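Local coordinates for protein chitinase A (Cycas revoluta, PDB 4MNK) that probably hydrolyses the beta-1,4 links of chitin as a plant class V chitinase of glycosyl hydrolase family 18, at residues A[198-210]-A[289-303]. Sequence-based numbering, arbitrary orientation. Where two conformers were deposited one is given.
Sequences WENFTGAPAALRD and TTVSAYAYKDNVWVG. With NAG (2-acetamido-2-deoxy-beta-D-glucopyranose), chain C; NAG (2-acetamido-2-deoxy-beta-D-glucopyranose), chain B.
Thr290 O accepts the amide of Leu208, with N to O 2.9 Å, in a hydrogen bond well off straight, 132° at the hydrogen, and Ala207 CA adds a weak C-H...O contact. A return contact runs from Thr290 CA to Arg209 O, 3.2 Å apart, so the two backbones are tied by mutual contacts without forming a sheet. Next to this junction the side chains of Leu208 and Val291 run flank to flank, with Leu208 CB 3.8 Å from Val291 CB and Leu208 CD2 near both methyls of the valine. Val291 and Ser292 share Asp287 as their partner on the neighbouring strand, a G1 beta bulge beside the turn that joins strands 283-287 and 292-297; Asp287 also hydrogen-bonds the hydroxyl of Thr290. The methyl of Ala204 rests against the hydroxyls of Thr290 and Ser292, while Pro205 sets its CG 3.4 Å from Gly303 O. These strands belong to the alpha+beta subdomain inserted into the TIM barrel of family 18 chitinases, and the loop, which follows barrel strand 186-190, packs across them. Further along, Trp301 CG is trans to its backbone N (chi1 -165°), which swings the indole out beneath Thr202 for a CH-pi contact, Thr202 CB lying 3.5 Å from the centroid of the six-membered ring and only 3° off the normal. Tyr294 CB lies against the opposite face, toward its rim, and Gly203 O comes in at the ring edge, 3.4 Å from Trp301 CZ3. Trp301 NE1 is bonded to Val253 O; Thr202 OG1 is held by Gly254 O and Ala257 N, which fixes the side chain's rotation over the indole. At the loop's N-terminal end, in the glycan-binding pocket, Trp198 has C5 of the chain C NAG over its ring and gives NE1-H to O6 of the chain B NAG.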
loop_
_atom_site.group_PDB
_atom_site.type_symbol
_atom_site.label_atom_id
_atom_site.label_comp_id
_atom_site.label_asym_id
_atom_site.label_seq_id
_atom_site.Cartn_x
_atom_site.Cartn_y
_atom_site.Cartn_z
ATOM N N TRP A 198 -13.837 -2.508 13.864
ATOM C CA TRP A 198 -14.350 -3.875 13.964
ATOM C C TRP A 198 -14.124 -4.453 15.364
ATOM O O TRP A 198 -14.714 -5.475 15.724
ATOM C CB TRP A 198 -13.732 -4.776 12.890
ATOM C CG TRP A 198 -12.233 -4.893 12.949
ATOM C CD1 TRP A 198 -11.510 -5.792 13.677
ATOM C CD2 TRP A 198 -11.280 -4.092 12.238
ATOM N NE1 TRP A 198 -10.165 -5.599 13.470
ATOM C CE2 TRP A 198 -9.995 -4.563 12.590
ATOM C CE3 TRP A 198 -11.387 -3.025 11.335
ATOM C CZ2 TRP A 198 -8.823 -4.002 12.071
ATOM C CZ3 TRP A 198 -10.218 -2.466 10.822
ATOM C CH2 TRP A 198 -8.955 -2.958 11.194
ATOM N N GLU A 199 -13.265 -3.791 16.136
ATOM C CA GLU A 199 -13.016 -4.126 17.537
ATOM C C GLU A 199 -13.707 -3.104 18.433
ATOM O O GLU A 199 -13.768 -1.918 18.099
ATOM C CB GLU A 199 -11.515 -4.107 17.837
ATOM C CG GLU A 199 -10.678 -5.094 17.033
ATOM C CD GLU A 199 -9.205 -4.716 16.984
ATOM O OE1 GLU A 199 -8.895 -3.508 16.928
ATOM O OE2 GLU A 199 -8.354 -5.628 16.987
ATOM N N ASN A 200 -14.210 -3.559 19.578
ATOM C CA ASN A 200 -14.863 -2.667 20.546
ATOM C C ASN A 200 -13.905 -2.036 21.574
ATOM O O ASN A 200 -14.318 -1.647 22.672
ATOM C CB ASN A 200 -16.054 -3.364 21.227
ATOM C CG ASN A 200 -15.720 -4.761 21.724
ATOM O OD1 ASN A 200 -14.582 -5.055 22.090
ATOM N ND2 ASN A 200 -16.724 -5.631 21.748
ATOM N N PHE A 201 -12.627 -1.964 21.204
ATOM C CA PHE A 201 -11.600 -1.290 21.991
ATOM C C PHE A 201 -10.706 -0.493 21.053
ATOM O O PHE A 201 -10.517 -0.880 19.899
ATOM C CB PHE A 201 -10.748 -2.296 22.770
ATOM C CG PHE A 201 -11.487 -2.993 23.874
ATOM C CD1 PHE A 201 -11.778 -2.334 25.057
ATOM C CD2 PHE A 201 -11.884 -4.310 23.732
ATOM C CE1 PHE A 201 -12.457 -2.975 26.074
ATOM C CE2 PHE A 201 -12.564 -4.957 24.745
ATOM C CZ PHE A 201 -12.853 -4.287 25.915
ATOM N N THR A 202 -10.161 0.615 21.549
ATOM C CA THR A 202 -9.194 1.406 20.778
ATOM C C THR A 202 -7.835 0.719 20.775
ATOM O O THR A 202 -7.475 0.023 21.730
ATOM C CB THR A 202 -9.028 2.840 21.322
ATOM O OG1 THR A 202 -8.471 2.797 22.642
ATOM C CG2 THR A 202 -10.365 3.579 21.341
ATOM N N GLY A 203 -7.091 0.914 19.693
ATOM C CA GLY A 203 -5.767 0.325 19.537
ATOM C C GLY A 203 -4.951 1.074 18.502
ATOM O O GLY A 203 -5.454 1.993 17.851
ATOM N N ALA A 204 -3.691 0.675 18.356
ATOM C CA ALA A 204 -2.780 1.287 17.391
ATOM C C ALA A 204 -2.874 0.546 16.056
ATOM O O ALA A 204 -2.386 -0.581 15.940
ATOM C CB ALA A 204 -1.355 1.267 17.927
ATOM N N PRO A 205 -3.501 1.175 15.039
ATOM C CA PRO A 205 -3.809 0.468 13.788
ATOM C C PRO A 205 -2.586 0.024 12.985
ATOM O O PRO A 205 -2.692 -0.888 12.165
ATOM C CB PRO A 205 -4.623 1.495 12.991
ATOM C CG PRO A 205 -5.098 2.485 13.994
ATOM C CD PRO A 205 -4.032 2.550 15.030
ATOM N N ALA A 206 -1.438 0.655 13.215
ATOM C CA ALA A 206 -0.226 0.305 12.481
ATOM C C ALA A 206 0.991 0.160 13.401
ATOM O O ALA A 206 2.122 0.458 13.012
ATOM C CB ALA A 206 0.034 1.312 11.360
ATOM N N ALA A 207 0.746 -0.326 14.616
ATOM C CA ALA A 207 1.798 -0.529 15.611
ATOM C C ALA A 207 3.061 -1.150 15.015
ATOM O O ALA A 207 2.997 -2.191 14.354
ATOM C CB ALA A 207 1.278 -1.394 16.750
ATOM N N LEU A 208 4.202 -0.508 15.249
ATOM C CA LEU A 208 5.491 -1.071 14.851
ATOM C C LEU A 208 5.816 -2.313 15.679
ATOM O O LEU A 208 6.285 -3.321 15.149
ATOM C CB LEU A 208 6.612 -0.035 14.990
ATOM C CG LEU A 208 8.032 -0.501 14.644
ATOM C CD1 LEU A 208 8.122 -1.038 13.216
ATOM C CD2 LEU A 208 9.018 0.629 14.858
ATOM N N ARG A 209 5.575 -2.219 16.981
ATOM C CA ARG A 209 5.768 -3.349 17.886
ATOM C C ARG A 209 4.778 -3.268 19.043
ATOM O O ARG A 209 4.049 -2.281 19.182
ATOM C CB ARG A 209 7.230 -3.468 18.365
ATOM C CG ARG A 209 7.855 -2.188 18.903
ATOM C CD ARG A 209 9.277 -2.425 19.421
ATOM N NE ARG A 209 10.236 -2.771 18.370
ATOM C CZ ARG A 209 10.933 -1.892 17.651
ATOM N NH1 ARG A 209 10.787 -0.586 17.846
ATOM N NH2 ARG A 209 11.778 -2.322 16.723
ATOM N N ASP A 210 4.732 -4.332 19.839
ATOM C CA ASP A 210 3.871 -4.418 21.010
ATOM C C ASP A 210 4.371 -5.545 21.906
ATOM O O ASP A 210 4.998 -6.495 21.433
ATOM C CB ASP A 210 2.418 -4.676 20.597
ATOM C CG ASP A 210 1.431 -4.458 21.735
ATOM O OD1 ASP A 210 1.714 -4.876 22.881
ATOM O OD2 ASP A 210 0.360 -3.875 21.480
ATOM N N THR A 289 5.022 2.676 23.458
ATOM C CA THR A 289 4.863 1.224 23.534
ATOM C C THR A 289 4.650 0.601 22.149
ATOM O O THR A 289 5.245 -0.430 21.828
ATOM C CB THR A 289 3.702 0.845 24.499
ATOM O OG1 THR A 289 3.982 1.355 25.811
ATOM C CG2 THR A 289 3.508 -0.669 24.583
ATOM N N THR A 290 3.821 1.245 21.331
ATOM C CA THR A 290 3.489 0.729 20.000
ATOM C C THR A 290 4.212 1.443 18.860
ATOM O O THR A 290 4.228 0.944 17.731
ATOM C CB THR A 290 1.974 0.794 19.733
ATOM O OG1 THR A 290 1.508 2.135 19.930
ATOM C CG2 THR A 290 1.222 -0.152 20.659
ATOM N N VAL A 291 4.823 2.589 19.168
ATOM C CA VAL A 291 5.394 3.503 18.166
ATOM C C VAL A 291 4.268 3.970 17.237
ATOM O O VAL A 291 4.168 3.559 16.075
ATOM C CB VAL A 291 6.599 2.890 17.392
ATOM C CG1 VAL A 291 7.253 3.934 16.504
ATOM C CG2 VAL A 291 7.626 2.301 18.361
ATOM N N SER A 292 3.405 4.815 17.791
ATOM C CA SER A 292 2.214 5.286 17.101
ATOM C C SER A 292 1.692 6.529 17.799
ATOM O O SER A 292 2.209 6.929 18.844
ATOM C CB SER A 292 1.132 4.202 17.101
ATOM O OG SER A 292 0.524 4.085 18.373
ATOM N N ALA A 293 0.663 7.135 17.219
ATOM C CA ALA A 293 0.010 8.283 17.823
ATOM C C ALA A 293 -1.486 8.050 17.908
ATOM O O ALA A 293 -2.048 7.225 17.181
ATOM C CB ALA A 293 0.298 9.542 17.018
ATOM N N TYR A 294 -2.127 8.781 18.809
ATOM C CA TYR A 294 -3.572 8.867 18.805
ATOM C C TYR A 294 -4.025 10.253 19.219
ATOM O O TYR A 294 -3.264 11.013 19.820
ATOM C CB TYR A 294 -4.225 7.763 19.650
ATOM C CG TYR A 294 -3.855 7.707 21.117
ATOM C CD1 TYR A 294 -4.641 8.342 22.078
ATOM C CD2 TYR A 294 -2.755 6.968 21.550
ATOM C CE1 TYR A 294 -4.321 8.268 23.436
ATOM C CE2 TYR A 294 -2.425 6.887 22.904
ATOM C CZ TYR A 294 -3.211 7.539 23.837
ATOM O OH TYR A 294 -2.885 7.459 25.173
ATOM N N ALA A 295 -5.258 10.586 18.861
ATOM C CA ALA A 295 -5.832 11.876 19.202
ATOM C C ALA A 295 -7.293 11.688 19.551
ATOM O O ALA A 295 -7.975 10.840 18.972
ATOM C CB ALA A 295 -5.670 12.860 18.054
ATOM N N TYR A 296 -7.774 12.476 20.505
ATOM C CA TYR A 296 -9.151 12.351 20.954
ATOM C C TYR A 296 -9.759 13.698 21.310
ATOM O O TYR A 296 -9.062 14.613 21.750
ATOM C CB TYR A 296 -9.253 11.379 22.139
ATOM C CG TYR A 296 -8.491 11.829 23.368
ATOM C CD1 TYR A 296 -7.164 11.449 23.568
ATOM C CD2 TYR A 296 -9.094 12.648 24.324
ATOM C CE1 TYR A 296 -6.458 11.866 24.692
ATOM C CE2 TYR A 296 -8.396 13.074 25.448
ATOM C CZ TYR A 296 -7.082 12.680 25.624
ATOM O OH TYR A 296 -6.394 13.098 26.741
ATOM N N LYS A 297 -11.066 13.800 21.102
ATOM C CA LYS A 297 -11.857 14.938 21.537
ATOM C C LYS A 297 -13.265 14.419 21.756
ATOM O O LYS A 297 -13.814 13.731 20.896
ATOM C CB LYS A 297 -11.865 16.056 20.489
ATOM C CG LYS A 297 -12.433 17.372 21.026
ATOM C CD LYS A 297 -12.314 18.526 20.040
ATOM C CE LYS A 297 -13.553 18.662 19.179
ATOM N NZ LYS A 297 -13.499 19.866 18.295
ATOM N N ASP A 298 -13.840 14.745 22.910
ATOM C CA ASP A 298 -15.171 14.265 23.275
ATOM C C ASP A 298 -15.264 12.746 23.065
ATOM O O ASP A 298 -14.480 12.011 23.663
ATOM C CB ASP A 298 -16.252 15.072 22.544
ATOM C CG ASP A 298 -16.203 16.552 22.903
ATOM O OD1 ASP A 298 -16.029 16.865 24.102
ATOM O OD2 ASP A 298 -16.320 17.405 21.998
ATOM N N ASN A 299 -16.171 12.273 22.213
ATOM C CA ASN A 299 -16.313 10.827 21.994
ATOM C C ASN A 299 -15.586 10.265 20.765
ATOM O O ASN A 299 -15.830 9.125 20.372
ATOM C CB ASN A 299 -17.795 10.419 21.980
ATOM C CG ASN A 299 -18.536 10.927 20.758
ATOM O OD1 ASN A 299 -18.225 11.991 20.218
ATOM N ND2 ASN A 299 -19.534 10.167 20.319
ATOM N N VAL A 300 -14.692 11.048 20.164
ATOM C CA VAL A 300 -13.976 10.608 18.963
ATOM C C VAL A 300 -12.502 10.331 19.267
ATOM O O VAL A 300 -11.826 11.148 19.891
ATOM C CB VAL A 300 -14.135 11.624 17.798
ATOM C CG1 VAL A 300 -13.327 11.197 16.580
ATOM C CG2 VAL A 300 -15.604 11.780 17.421
ATOM N N TRP A 301 -12.023 9.172 18.819
ATOM C CA TRP A 301 -10.659 8.714 19.069
ATOM C C TRP A 301 -10.098 8.189 17.757
ATOM O O TRP A 301 -10.758 7.413 17.068
ATOM C CB TRP A 301 -10.697 7.579 20.091
ATOM C CG TRP A 301 -9.397 7.187 20.758
ATOM C CD1 TRP A 301 -8.990 7.550 22.008
ATOM C CD2 TRP A 301 -8.375 6.311 20.246
ATOM N NE1 TRP A 301 -7.779 6.975 22.304
ATOM C CE2 TRP A 301 -7.377 6.209 21.243
ATOM C CE3 TRP A 301 -8.202 5.609 19.046
ATOM C CZ2 TRP A 301 -6.225 5.431 21.079
ATOM C CZ3 TRP A 301 -7.045 4.840 18.883
ATOM C CH2 TRP A 301 -6.076 4.759 19.895
ATOM N N VAL A 302 -8.884 8.601 17.411
ATOM C CA VAL A 302 -8.256 8.142 16.174
ATOM C C VAL A 302 -6.800 7.739 16.415
ATOM O O VAL A 302 -6.060 8.455 17.087
ATOM C CB VAL A 302 -8.396 9.196 15.029
ATOM C CG1 VAL A 302 -7.700 10.511 15.390
ATOM C CG2 VAL A 302 -7.882 8.641 13.696
ATOM N N GLY A 303 -6.412 6.581 15.884
ATOM C CA GLY A 303 -5.027 6.113 15.943
ATOM C C GLY A 303 -4.389 6.233 14.574
ATOM O O GLY A 303 -5.012 5.895 13.566
HETATM C C1 NAG C . -8.511 -7.580 10.405
HETATM C C2 NAG C . -7.640 -7.088 9.247
HETATM C C3 NAG C . -8.158 -5.783 8.641
HETATM C C4 NAG C . -9.663 -5.823 8.382
HETATM C C5 NAG C . -10.415 -6.403 9.587
HETATM C C6 NAG C . -11.909 -6.564 9.307
HETATM C C7 NAG C . -5.342 -7.880 9.570
HETATM C C8 NAG C . -3.962 -7.553 10.061
HETATM N N2 NAG C . -6.262 -6.918 9.679
HETATM O O3 NAG C . -7.464 -5.526 7.438
HETATM O O4 NAG C . -10.120 -4.514 8.106
HETATM O O5 NAG C . -9.864 -7.650 9.990
HETATM O O6 NAG C . -12.119 -7.510 8.282
HETATM O O7 NAG C . -5.583 -8.995 9.101
HETATM C C1 NAG B . -7.806 -11.182 14.247
HETATM C C2 NAG B . -9.050 -11.373 13.378
HETATM C C3 NAG B . -8.926 -10.651 12.033
HETATM C C4 NAG B . -8.342 -9.239 12.140
HETATM C C5 NAG B . -7.117 -9.261 13.066
HETATM C C6 NAG B . -6.488 -7.888 13.289
HETATM C C7 NAG B . -10.161 -13.511 13.825
HETATM C C8 NAG B . -10.254 -14.962 13.458
HETATM N N2 NAG B . -9.267 -12.790 13.147
HETATM O O1 NAG B . -8.060 -11.663 15.548
HETATM O O3 NAG B . -10.186 -10.605 11.399
HETATM O O4 NAG B . -7.965 -8.845 10.836
HETATM O O5 NAG B . -7.468 -9.810 14.323
HETATM O O6 NAG B . -7.391 -7.029 13.952
HETATM O O7 NAG B . -10.887 -13.051 14.704
#